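PDB 5FR8: probable TonB-dependent siderophore receptor PirA from Acinetobacter baumannii, which probably carries out the first step of iron uptake, binding ferric siderophores, possibly including enterobactin, for import across the outer membrane. Local coordinates for residues Asp381-Gln387 with Arg405-Glu409; Gln476-Leu482 with Leu500-Leu506; Asp505-Glu509 with Arg571-Thr575; Val546-Gly552 with Thr565-Arg571. Numbering follows the deposited sequence.

In the fold
All four contacts lie in the β-barrel part of the chain, among its loops at the extracellular end of this TonB-dependent receptor. Contacts 2 and 3 are the closest pair, with centres 9 Å apart; they share D505 and L506, and the Q501 O–W572 N distance is 3.2 Å. Contact 4 uses the same strand, 564-591, as contact 3 and shares R571 with it; Q501 N comes 3.0 Å from L570 O, tying it to contact 2. Contact 1, centred 11 Å from contact 2, touches it through R405 NE and G480 O (3.1 Å), but stays about 10 Å from contact 3 at the nearest atoms. Y481 and W572 also reach plug-domain residues R111 and Y112.

Contact 1 (Asp381-Gln387 with Arg405-Glu409); sequences DNVSTTQ and RSKME
Two loop ends close over an antiparallel strand pair of the receptor barrel: 381-387 follows strand 365-380, and 405-409 runs into strand 407-422. The CA atoms of N382 and S406 are 4.8 Å apart, those of T385 and R405 5.9 Å. In the backbone, D381 N donates to S406 O (2.8 Å, 165°). A CA-H...O contact of 3.5 Å runs from S406 CA to D381 O. Side-chain bonds fold 381-387 into a compact turn: D381 OD1 accepts from S384 N at 2.9 Å, an Asx motif, T385 OG1 (rotamer p) donates to D381 O at 2.6 Å, and D381 OD2 also meets Y475. The long R405 side chain, m, t, p for chi1 to chi3, runs beneath this turn. Its NH1 and NH2 each make a weak 3.3 Å bond to Q387 O, its NE is 2.6 Å from T385 O, and G480 O adds a weak bond to NE. Apolar contact comes from M408 CE, 3.9 Å from T385 CG2 and 4.1 Å from D381 CB, and from T385 CB against R405 CB (4.1 Å). With one firm backbone bond and two weak ones from R405, main-chain polarity holds the loop more than charge pairing does.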
# COMPACT_ATOMS: atom_id res chain seq x y z
N ASP A 381 -2.50 17.85 12.92
CA ASP A 381 -2.25 18.46 11.59
C ASP A 381 -2.82 19.88 11.56
O ASP A 381 -4.04 20.08 11.51
CB ASP A 381 -2.87 17.62 10.47
CG ASP A 381 -2.59 18.19 9.06
OD1 ASP A 381 -2.33 19.42 8.92
OD2 ASP A 381 -2.64 17.39 8.07
N ASN A 382 -1.93 20.87 11.61
CA ASN A 382 -2.35 22.26 11.70
C ASN A 382 -2.24 23.03 10.40
O ASN A 382 -2.64 24.19 10.33
CB ASN A 382 -1.59 22.99 12.80
CG ASN A 382 -2.40 24.13 13.36
OD1 ASN A 382 -3.47 23.92 13.92
ND2 ASN A 382 -1.92 25.36 13.18
N VAL A 383 -1.73 22.39 9.36
CA VAL A 383 -1.60 23.05 8.07
C VAL A 383 -2.77 22.69 7.09
O VAL A 383 -3.20 23.53 6.29
CB VAL A 383 -0.20 22.78 7.48
CG1 VAL A 383 -0.08 21.32 7.04
CG2 VAL A 383 0.12 23.75 6.34
N SER A 384 -3.31 21.47 7.17
CA SER A 384 -4.44 21.07 6.31
C SER A 384 -5.81 21.50 6.84
O SER A 384 -6.81 21.50 6.11
CB SER A 384 -4.44 19.56 6.15
OG SER A 384 -3.17 19.09 5.71
N THR A 385 -5.83 21.86 8.11
CA THR A 385 -7.07 22.06 8.85
C THR A 385 -7.36 23.55 9.06
O THR A 385 -8.14 23.94 9.94
CB THR A 385 -6.98 21.34 10.20
OG1 THR A 385 -5.90 21.87 10.97
CG2 THR A 385 -6.77 19.83 9.97
N THR A 386 -6.72 24.35 8.22
CA THR A 386 -6.93 25.79 8.12
C THR A 386 -7.44 26.02 6.73
O THR A 386 -6.74 25.70 5.77
CB THR A 386 -5.60 26.54 8.11
OG1 THR A 386 -5.03 26.49 9.41
CG2 THR A 386 -5.81 27.96 7.65
N GLN A 387 -8.63 26.60 6.62
CA GLN A 387 -9.23 26.92 5.32
C GLN A 387 -10.52 27.63 5.64
O GLN A 387 -11.25 27.21 6.54
CB GLN A 387 -9.57 25.69 4.46
CG GLN A 387 -8.45 25.04 3.65
CD GLN A 387 -7.61 26.01 2.81
OE1 GLN A 387 -8.01 26.44 1.73
NE2 GLN A 387 -6.42 26.30 3.28
N ARG A 405 -9.47 22.45 15.40
CA ARG A 405 -9.53 21.68 14.16
C ARG A 405 -8.25 20.91 13.88
O ARG A 405 -8.14 20.28 12.85
CB ARG A 405 -9.76 22.60 12.94
CG ARG A 405 -11.10 23.34 12.94
CD ARG A 405 -11.13 24.51 11.96
NE ARG A 405 -10.63 24.18 10.63
CZ ARG A 405 -10.87 24.91 9.54
NH1 ARG A 405 -11.61 26.01 9.62
NH2 ARG A 405 -10.37 24.56 8.36
N SER A 406 -7.27 20.97 14.78
CA SER A 406 -5.92 20.50 14.46
C SER A 406 -5.64 19.11 14.99
O SER A 406 -4.61 18.53 14.68
CB SER A 406 -4.87 21.48 15.01
OG SER A 406 -4.66 21.29 16.41
N LYS A 407 -6.55 18.58 15.80
CA LYS A 407 -6.31 17.33 16.55
C LYS A 407 -7.45 16.38 16.34
O LYS A 407 -8.60 16.73 16.58
CB LYS A 407 -6.12 17.59 18.05
CG LYS A 407 -5.01 18.59 18.31
CD LYS A 407 -4.27 18.40 19.62
CE LYS A 407 -2.92 19.13 19.53
NZ LYS A 407 -2.43 19.70 20.82
N MET A 408 -7.13 15.18 15.88
CA MET A 408 -8.12 14.18 15.55
C MET A 408 -7.87 12.88 16.32
O MET A 408 -6.70 12.47 16.46
CB MET A 408 -8.07 13.94 14.04
CG MET A 408 -8.62 15.12 13.24
SD MET A 408 -7.85 15.35 11.63
CE MET A 408 -6.52 16.49 12.00
N GLU A 409 -8.95 12.27 16.83
CA GLU A 409 -8.90 10.99 17.58
C GLU A 409 -9.62 9.90 16.81
O GLU A 409 -10.64 10.18 16.18
CB GLU A 409 -9.60 11.08 18.96
CG GLU A 409 -8.81 11.79 20.04
CD GLU A 409 -8.89 11.11 21.41
OE1 GLU A 409 -8.98 9.86 21.45
OE2 GLU A 409 -8.83 11.81 22.45

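Contact 2 (Gln476-Leu482 with Leu500-Leu506); sequences QNAEGYL and LQGNGDL
Q501, G502 and N477 are among the most buried residues where the end of helix 474-477 and the type I turn A478-Y481 meet the loop leaving strand 498-501. Q501 pairs with L482 as an antiparallel non-hydrogen-bonded pair, CA atoms 4.6 Å apart. Its extended side chain (t, t) sends NE2 to E479 O at 2.9 Å, and L482 CD2 lies 3.4 Å from Q501 CB; Q501 CA also makes a CA-H...O contact of 3.4 Å with Y481 O. G502 (phi/psi -66/165) then slides past the turn: its N donates to Y481 O (3.1 Å) and its CA meets A478 O at 3.1 Å. An ideal CB here would fall 1.9 Å from A478 O, so the approach leaves no space for a side chain. N477 CA lies 3.3 Å from N503 O in a CA-H...O contact, beside the bond from N503 N to Q476 O (2.9 Å). Beyond, the Asx turn of N503 and the type I turn N503-L506 bring L506 CD1 within 4.0 Å of Q476 CB. Y481 OH hydrogen-bonds to R111 of the plug domain. Three main-chain carbonyls, of Q476 in the last turn of the helix, E479 and Y481, thus take donors from N503 N, Q501 NE2 and G502 N.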
# COMPACT_ATOMS: atom_id res chain seq x y z
N GLN A 476 -11.31 12.06 6.09
CA GLN A 476 -12.68 11.81 5.69
C GLN A 476 -13.68 12.00 6.83
O GLN A 476 -14.82 12.40 6.60
CB GLN A 476 -12.80 10.38 5.17
CG GLN A 476 -12.00 10.14 3.90
CD GLN A 476 -11.98 8.69 3.49
OE1 GLN A 476 -12.02 7.82 4.35
NE2 GLN A 476 -11.89 8.44 2.20
N ASN A 477 -13.26 11.66 8.05
CA ASN A 477 -14.14 11.82 9.22
C ASN A 477 -14.22 13.23 9.78
O ASN A 477 -15.23 13.62 10.34
CB ASN A 477 -13.69 10.92 10.36
CG ASN A 477 -14.52 9.68 10.46
OD1 ASN A 477 -15.55 9.56 9.78
ND2 ASN A 477 -14.11 8.75 11.31
N ALA A 478 -13.14 13.98 9.62
CA ALA A 478 -12.91 15.15 10.44
C ALA A 478 -13.68 16.38 9.99
O ALA A 478 -13.45 16.88 8.90
CB ALA A 478 -11.42 15.46 10.45
N GLU A 479 -14.55 16.90 10.86
CA GLU A 479 -15.31 18.10 10.53
C GLU A 479 -14.42 19.34 10.35
O GLU A 479 -14.82 20.34 9.74
CB GLU A 479 -16.42 18.34 11.56
CG GLU A 479 -17.72 17.62 11.21
CD GLU A 479 -18.74 17.60 12.32
OE1 GLU A 479 -18.62 18.41 13.27
OE2 GLU A 479 -19.67 16.77 12.24
N GLY A 480 -13.19 19.25 10.84
CA GLY A 480 -12.27 20.39 10.80
C GLY A 480 -11.44 20.42 9.54
O GLY A 480 -10.63 21.34 9.34
N TYR A 481 -11.65 19.43 8.67
CA TYR A 481 -11.01 19.39 7.35
C TYR A 481 -11.96 19.98 6.26
O TYR A 481 -12.99 19.39 5.93
CB TYR A 481 -10.59 17.95 7.03
CG TYR A 481 -9.78 17.75 5.76
CD1 TYR A 481 -8.75 18.62 5.43
CD2 TYR A 481 -10.05 16.67 4.89
CE1 TYR A 481 -8.01 18.44 4.27
CE2 TYR A 481 -9.31 16.49 3.74
CZ TYR A 481 -8.29 17.38 3.43
OH TYR A 481 -7.53 17.24 2.30
N LEU A 482 -11.62 21.16 5.73
CA LEU A 482 -12.38 21.79 4.65
C LEU A 482 -11.46 22.08 3.48
O LEU A 482 -10.32 22.51 3.69
CB LEU A 482 -13.04 23.09 5.12
CG LEU A 482 -14.25 22.99 6.05
CD1 LEU A 482 -14.43 24.28 6.82
CD2 LEU A 482 -15.52 22.67 5.28
N LEU A 500 -15.88 21.18 0.41
CA LEU A 500 -15.95 19.79 0.82
C LEU A 500 -15.47 19.66 2.26
O LEU A 500 -14.32 19.96 2.57
CB LEU A 500 -15.09 18.92 -0.09
CG LEU A 500 -15.04 17.44 0.27
CD1 LEU A 500 -16.41 16.81 0.10
CD2 LEU A 500 -14.00 16.71 -0.57
N GLN A 501 -16.37 19.19 3.12
CA GLN A 501 -16.07 19.04 4.54
C GLN A 501 -15.99 17.57 4.94
O GLN A 501 -16.63 16.74 4.32
CB GLN A 501 -17.17 19.72 5.36
CG GLN A 501 -16.84 19.83 6.84
CD GLN A 501 -17.83 20.68 7.58
OE1 GLN A 501 -18.97 20.84 7.16
NE2 GLN A 501 -17.38 21.26 8.68
N GLY A 502 -15.21 17.27 5.97
CA GLY A 502 -15.23 15.92 6.54
C GLY A 502 -16.56 15.62 7.20
O GLY A 502 -17.36 16.51 7.46
N ASN A 503 -16.79 14.34 7.47
CA ASN A 503 -18.09 13.85 7.96
C ASN A 503 -17.91 12.83 9.08
O ASN A 503 -17.39 11.74 8.85
CB ASN A 503 -18.83 13.20 6.80
CG ASN A 503 -20.24 12.81 7.14
OD1 ASN A 503 -20.69 12.95 8.27
ND2 ASN A 503 -20.96 12.30 6.15
N GLY A 504 -18.36 13.18 10.28
CA GLY A 504 -18.25 12.28 11.43
C GLY A 504 -19.27 11.17 11.41
O GLY A 504 -19.17 10.22 12.20
N ASP A 505 -20.26 11.29 10.50
CA ASP A 505 -21.44 10.40 10.46
C ASP A 505 -21.39 9.41 9.29
O ASP A 505 -22.36 8.69 9.03
CB ASP A 505 -22.75 11.22 10.41
CG ASP A 505 -23.06 11.94 11.74
OD1 ASP A 505 -22.51 11.57 12.81
OD2 ASP A 505 -23.86 12.90 11.71
N LEU A 506 -20.25 9.37 8.61
CA LEU A 506 -19.96 8.32 7.65
C LEU A 506 -20.08 6.90 8.24
O LEU A 506 -19.63 6.66 9.37
CB LEU A 506 -18.52 8.47 7.13
CG LEU A 506 -18.23 9.54 6.08
CD1 LEU A 506 -16.72 9.68 5.87
CD2 LEU A 506 -18.93 9.21 4.77

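Contact 3 (Asp505-Glu509 with Arg571-Thr575); sequences DLKPE and RWENT
Neither segment pairs with the other as a sheet in this part of the β-barrel receptor. D505-E509 is the extended lead-in to barrel strand 509-521: after D505 (-106/8) the backbone opens out at L506 (-55/139) and stays extended through K507 and P508. R571-T575 is also extended, entering the part of strand 564-591 whose E573 and T575 hydrogen-bond to V541 and K539 of strand 525-541. The nearest CA atoms, of L506 and E573, are 6.4 Å apart, so the gap is filled by side chains, L506 lying against the opposite main chain. The buried L506, with chi1 m and chi2 t, lays its isobutyl group there: CD2 is 3.5 Å from E573 CA and 3.6 Å from W572 O, and CD1 is 4.2 Å from W572 CB. I540 and Q476 also pack on L506, while the ring of W572 leads away to meet Y112. N574 points its CB toward D505-E509 and loses more surface than any other residue here; its CG sits almost equally far from two K507 backbone atoms, 3.7 Å from O and 3.8 Å from N. W572 O meanwhile accepts a hydrogen bond from N503 ND2. Within 571-575, R571 forms a salt bridge with its near neighbour, NE 2.9 Å from E573 OE2.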
# COMPACT_ATOMS: atom_id res chain seq x y z
N ASP A 505 -20.26 11.29 10.50
CA ASP A 505 -21.44 10.40 10.46
C ASP A 505 -21.39 9.41 9.29
O ASP A 505 -22.36 8.69 9.03
CB ASP A 505 -22.75 11.22 10.41
CG ASP A 505 -23.06 11.94 11.74
OD1 ASP A 505 -22.51 11.57 12.81
OD2 ASP A 505 -23.86 12.90 11.71
N LEU A 506 -20.25 9.37 8.61
CA LEU A 506 -19.96 8.32 7.65
C LEU A 506 -20.08 6.90 8.24
O LEU A 506 -19.63 6.66 9.37
CB LEU A 506 -18.52 8.47 7.13
CG LEU A 506 -18.23 9.54 6.08
CD1 LEU A 506 -16.72 9.68 5.87
CD2 LEU A 506 -18.93 9.21 4.77
N LYS A 507 -20.67 6.00 7.46
CA LYS A 507 -20.60 4.55 7.68
C LYS A 507 -19.25 4.00 7.22
O LYS A 507 -18.58 4.63 6.42
CB LYS A 507 -21.70 3.87 6.87
CG LYS A 507 -23.09 4.15 7.41
CD LYS A 507 -24.16 3.44 6.61
CE LYS A 507 -24.18 3.97 5.19
NZ LYS A 507 -25.50 3.69 4.55
N PRO A 508 -18.85 2.82 7.71
CA PRO A 508 -17.56 2.30 7.27
C PRO A 508 -17.67 1.66 5.91
O PRO A 508 -18.78 1.31 5.50
CB PRO A 508 -17.23 1.25 8.31
CG PRO A 508 -18.55 0.77 8.79
CD PRO A 508 -19.56 1.86 8.56
N GLU A 509 -16.52 1.50 5.24
CA GLU A 509 -16.43 0.75 3.98
C GLU A 509 -16.56 -0.74 4.27
O GLU A 509 -16.00 -1.26 5.23
CB GLU A 509 -15.11 1.04 3.25
CG GLU A 509 -14.91 2.54 2.92
CD GLU A 509 -13.75 2.85 1.99
OE1 GLU A 509 -12.91 1.96 1.70
OE2 GLU A 509 -13.68 4.02 1.55
N ARG A 571 -20.08 17.09 1.35
CA ARG A 571 -19.28 16.40 2.34
C ARG A 571 -18.87 15.00 1.88
O ARG A 571 -19.56 14.37 1.09
CB ARG A 571 -20.04 16.32 3.67
CG ARG A 571 -21.49 15.91 3.53
CD ARG A 571 -22.13 15.54 4.86
NE ARG A 571 -23.00 14.37 4.71
CZ ARG A 571 -23.66 13.79 5.70
NH1 ARG A 571 -23.57 14.28 6.93
NH2 ARG A 571 -24.42 12.73 5.45
N TRP A 572 -17.76 14.50 2.39
CA TRP A 572 -17.40 13.13 2.14
C TRP A 572 -18.64 12.24 2.38
O TRP A 572 -19.43 12.49 3.29
CB TRP A 572 -16.20 12.71 3.01
CG TRP A 572 -14.87 13.40 2.64
CD1 TRP A 572 -14.37 14.56 3.18
CD2 TRP A 572 -13.92 12.97 1.66
NE1 TRP A 572 -13.18 14.87 2.58
CE2 TRP A 572 -12.87 13.91 1.65
CE3 TRP A 572 -13.84 11.88 0.79
CZ2 TRP A 572 -11.77 13.79 0.83
CZ3 TRP A 572 -12.75 11.76 -0.03
CH2 TRP A 572 -11.72 12.71 -0.01
N GLU A 573 -18.80 11.21 1.57
CA GLU A 573 -20.00 10.37 1.64
C GLU A 573 -19.71 8.98 1.13
O GLU A 573 -18.93 8.82 0.22
CB GLU A 573 -21.12 11.03 0.86
CG GLU A 573 -22.17 11.67 1.76
CD GLU A 573 -22.67 13.01 1.23
OE1 GLU A 573 -22.25 13.42 0.12
OE2 GLU A 573 -23.48 13.65 1.94
N ASN A 574 -20.32 7.97 1.74
CA ASN A 574 -20.13 6.63 1.23
C ASN A 574 -21.06 6.47 0.04
O ASN A 574 -22.24 6.79 0.17
CB ASN A 574 -20.44 5.49 2.24
CG ASN A 574 -20.60 5.96 3.68
OD1 ASN A 574 -19.72 5.76 4.49
ND2 ASN A 574 -21.74 6.54 4.01
N THR A 575 -20.53 6.00 -1.10
CA THR A 575 -21.29 5.80 -2.34
C THR A 575 -21.56 4.29 -2.50
O THR A 575 -20.69 3.45 -2.14
CB THR A 575 -20.51 6.35 -3.55
OG1 THR A 575 -21.35 6.31 -4.73
CG2 THR A 575 -19.20 5.56 -3.78

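Contact 4 (Val546-Gly552 with Thr565-Arg571); sequences VVGTVDG and TKWNILR
V546 approaches the second segment from outside the regular pairing, its CA 3.4 Å from I569 O in a CA-H...O contact and its CG1 4.1 Å from L570 CD2. V547 (-75/-12) turns the chain, donates from N to the same I569 O at 2.9 Å and packs CG2 against I569 CG2 (3.6 Å). G548 O accepts a single bond from I569 N (3.0 Å). T549-G552 then pairs antiparallel with 565-568, the axes of strands 548-552 and 565-571 approaching to 4.7 Å at 149°. T549, in a non-hydrogen-bonded pair with N568, uses OG1 (rotamer t) to donate to W567 O at 2.7 Å. V550 and W567 form a hydrogen-bonded pair through V550 N to W567 O (3.2 Å) and W567 N to V550 O (2.9 Å), while V550 CG1 touches W567 CB at 4.0 Å. D551 faces K566, CA atoms 4.7 Å apart. G552 closes the ladder with T565, N to O and O to N both 3.0 Å. V550, W567 and I569 share the face covered by helix 396-400, where W567 meets Y396 edge-to-face; T549, D551, K566 and N568 line the other. This is a twisted β-hairpin, an extracellular-loop extension of barrel strand 564-591.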
# COMPACT_ATOMS: atom_id res chain seq x y z
N VAL A 546 -25.51 18.53 -2.28
CA VAL A 546 -25.33 19.72 -1.46
C VAL A 546 -26.16 19.59 -0.19
O VAL A 546 -27.39 19.66 -0.23
CB VAL A 546 -25.70 21.01 -2.22
CG1 VAL A 546 -24.75 21.21 -3.37
CG2 VAL A 546 -27.13 20.95 -2.75
N VAL A 547 -25.49 19.40 0.93
CA VAL A 547 -26.16 19.27 2.23
C VAL A 547 -26.67 20.61 2.81
O VAL A 547 -27.43 20.62 3.78
CB VAL A 547 -25.23 18.63 3.28
CG1 VAL A 547 -24.78 17.26 2.81
CG2 VAL A 547 -24.03 19.53 3.56
N GLY A 548 -26.24 21.72 2.21
CA GLY A 548 -26.70 23.04 2.63
C GLY A 548 -25.77 24.11 2.10
O GLY A 548 -24.89 23.83 1.30
N THR A 549 -25.96 25.34 2.54
CA THR A 549 -25.16 26.43 2.02
C THR A 549 -24.66 27.35 3.14
O THR A 549 -25.24 27.36 4.22
CB THR A 549 -25.99 27.21 1.00
OG1 THR A 549 -25.17 28.22 0.41
CG2 THR A 549 -27.21 27.85 1.65
N VAL A 550 -23.58 28.10 2.89
CA VAL A 550 -23.03 29.04 3.89
C VAL A 550 -22.43 30.28 3.24
O VAL A 550 -21.85 30.19 2.16
CB VAL A 550 -21.92 28.40 4.76
CG1 VAL A 550 -20.71 28.02 3.93
CG2 VAL A 550 -21.50 29.34 5.89
N ASP A 551 -22.55 31.43 3.92
CA ASP A 551 -21.99 32.71 3.43
C ASP A 551 -20.67 33.05 4.10
O ASP A 551 -20.61 33.24 5.31
CB ASP A 551 -22.96 33.86 3.67
CG ASP A 551 -23.98 33.98 2.57
OD1 ASP A 551 -23.60 33.84 1.38
OD2 ASP A 551 -25.16 34.21 2.91
N GLY A 552 -19.63 33.15 3.28
CA GLY A 552 -18.27 33.28 3.77
C GLY A 552 -17.65 34.61 3.38
O GLY A 552 -17.53 34.96 2.21
N THR A 565 -19.51 35.25 -0.08
CA THR A 565 -19.64 34.29 -1.14
C THR A 565 -20.53 33.16 -0.67
O THR A 565 -20.30 32.58 0.37
CB THR A 565 -18.26 33.76 -1.54
OG1 THR A 565 -17.37 34.87 -1.73
CG2 THR A 565 -18.34 32.96 -2.82
N LYS A 566 -21.58 32.89 -1.44
CA LYS A 566 -22.44 31.78 -1.15
C LYS A 566 -21.71 30.52 -1.59
O LYS A 566 -21.35 30.39 -2.75
CB LYS A 566 -23.75 31.96 -1.91
CG LYS A 566 -24.93 31.32 -1.23
CD LYS A 566 -26.19 31.80 -1.93
CE LYS A 566 -27.42 31.05 -1.45
NZ LYS A 566 -28.35 30.71 -2.57
N TRP A 567 -21.46 29.62 -0.65
CA TRP A 567 -20.79 28.37 -0.96
C TRP A 567 -21.80 27.23 -0.91
O TRP A 567 -22.68 27.19 -0.04
CB TRP A 567 -19.65 28.09 0.04
CG TRP A 567 -18.46 28.99 -0.11
CD1 TRP A 567 -18.23 30.14 0.57
CD2 TRP A 567 -17.34 28.81 -0.99
NE1 TRP A 567 -17.04 30.69 0.17
CE2 TRP A 567 -16.48 29.90 -0.80
CE3 TRP A 567 -16.98 27.84 -1.92
CZ2 TRP A 567 -15.29 30.04 -1.49
CZ3 TRP A 567 -15.78 27.99 -2.62
CH2 TRP A 567 -14.96 29.07 -2.40
N ASN A 568 -21.64 26.28 -1.83
CA ASN A 568 -22.35 25.02 -1.78
C ASN A 568 -21.55 24.06 -0.91
O ASN A 568 -20.32 23.95 -1.07
CB ASN A 568 -22.55 24.44 -3.19
CG ASN A 568 -23.40 25.35 -4.06
OD1 ASN A 568 -24.55 25.59 -3.74
ND2 ASN A 568 -22.82 25.88 -5.12
N ILE A 569 -22.21 23.40 0.03
CA ILE A 569 -21.52 22.53 0.94
C ILE A 569 -21.71 21.07 0.54
O ILE A 569 -22.82 20.52 0.63
CB ILE A 569 -22.03 22.69 2.38
CG1 ILE A 569 -21.92 24.14 2.84
CG2 ILE A 569 -21.26 21.78 3.31
CD1 ILE A 569 -22.71 24.41 4.10
N LEU A 570 -20.61 20.45 0.13
CA LEU A 570 -20.57 19.00 -0.06
C LEU A 570 -19.86 18.37 1.12
O LEU A 570 -19.09 19.04 1.81
CB LEU A 570 -19.79 18.67 -1.34
CG LEU A 570 -20.32 19.32 -2.61
CD1 LEU A 570 -19.27 19.32 -3.72
CD2 LEU A 570 -21.62 18.65 -3.05
N ARG A 571 -20.08 17.09 1.35
CA ARG A 571 -19.28 16.40 2.34
C ARG A 571 -18.87 15.00 1.88
O ARG A 571 -19.56 14.37 1.09
CB ARG A 571 -20.04 16.32 3.67
CG ARG A 571 -21.49 15.91 3.53
CD ARG A 571 -22.13 15.54 4.86
NE ARG A 571 -23.00 14.37 4.71
CZ ARG A 571 -23.66 13.79 5.70
NH1 ARG A 571 -23.57 14.28 6.93
NH2 ARG A 571 -24.42 12.73 5.45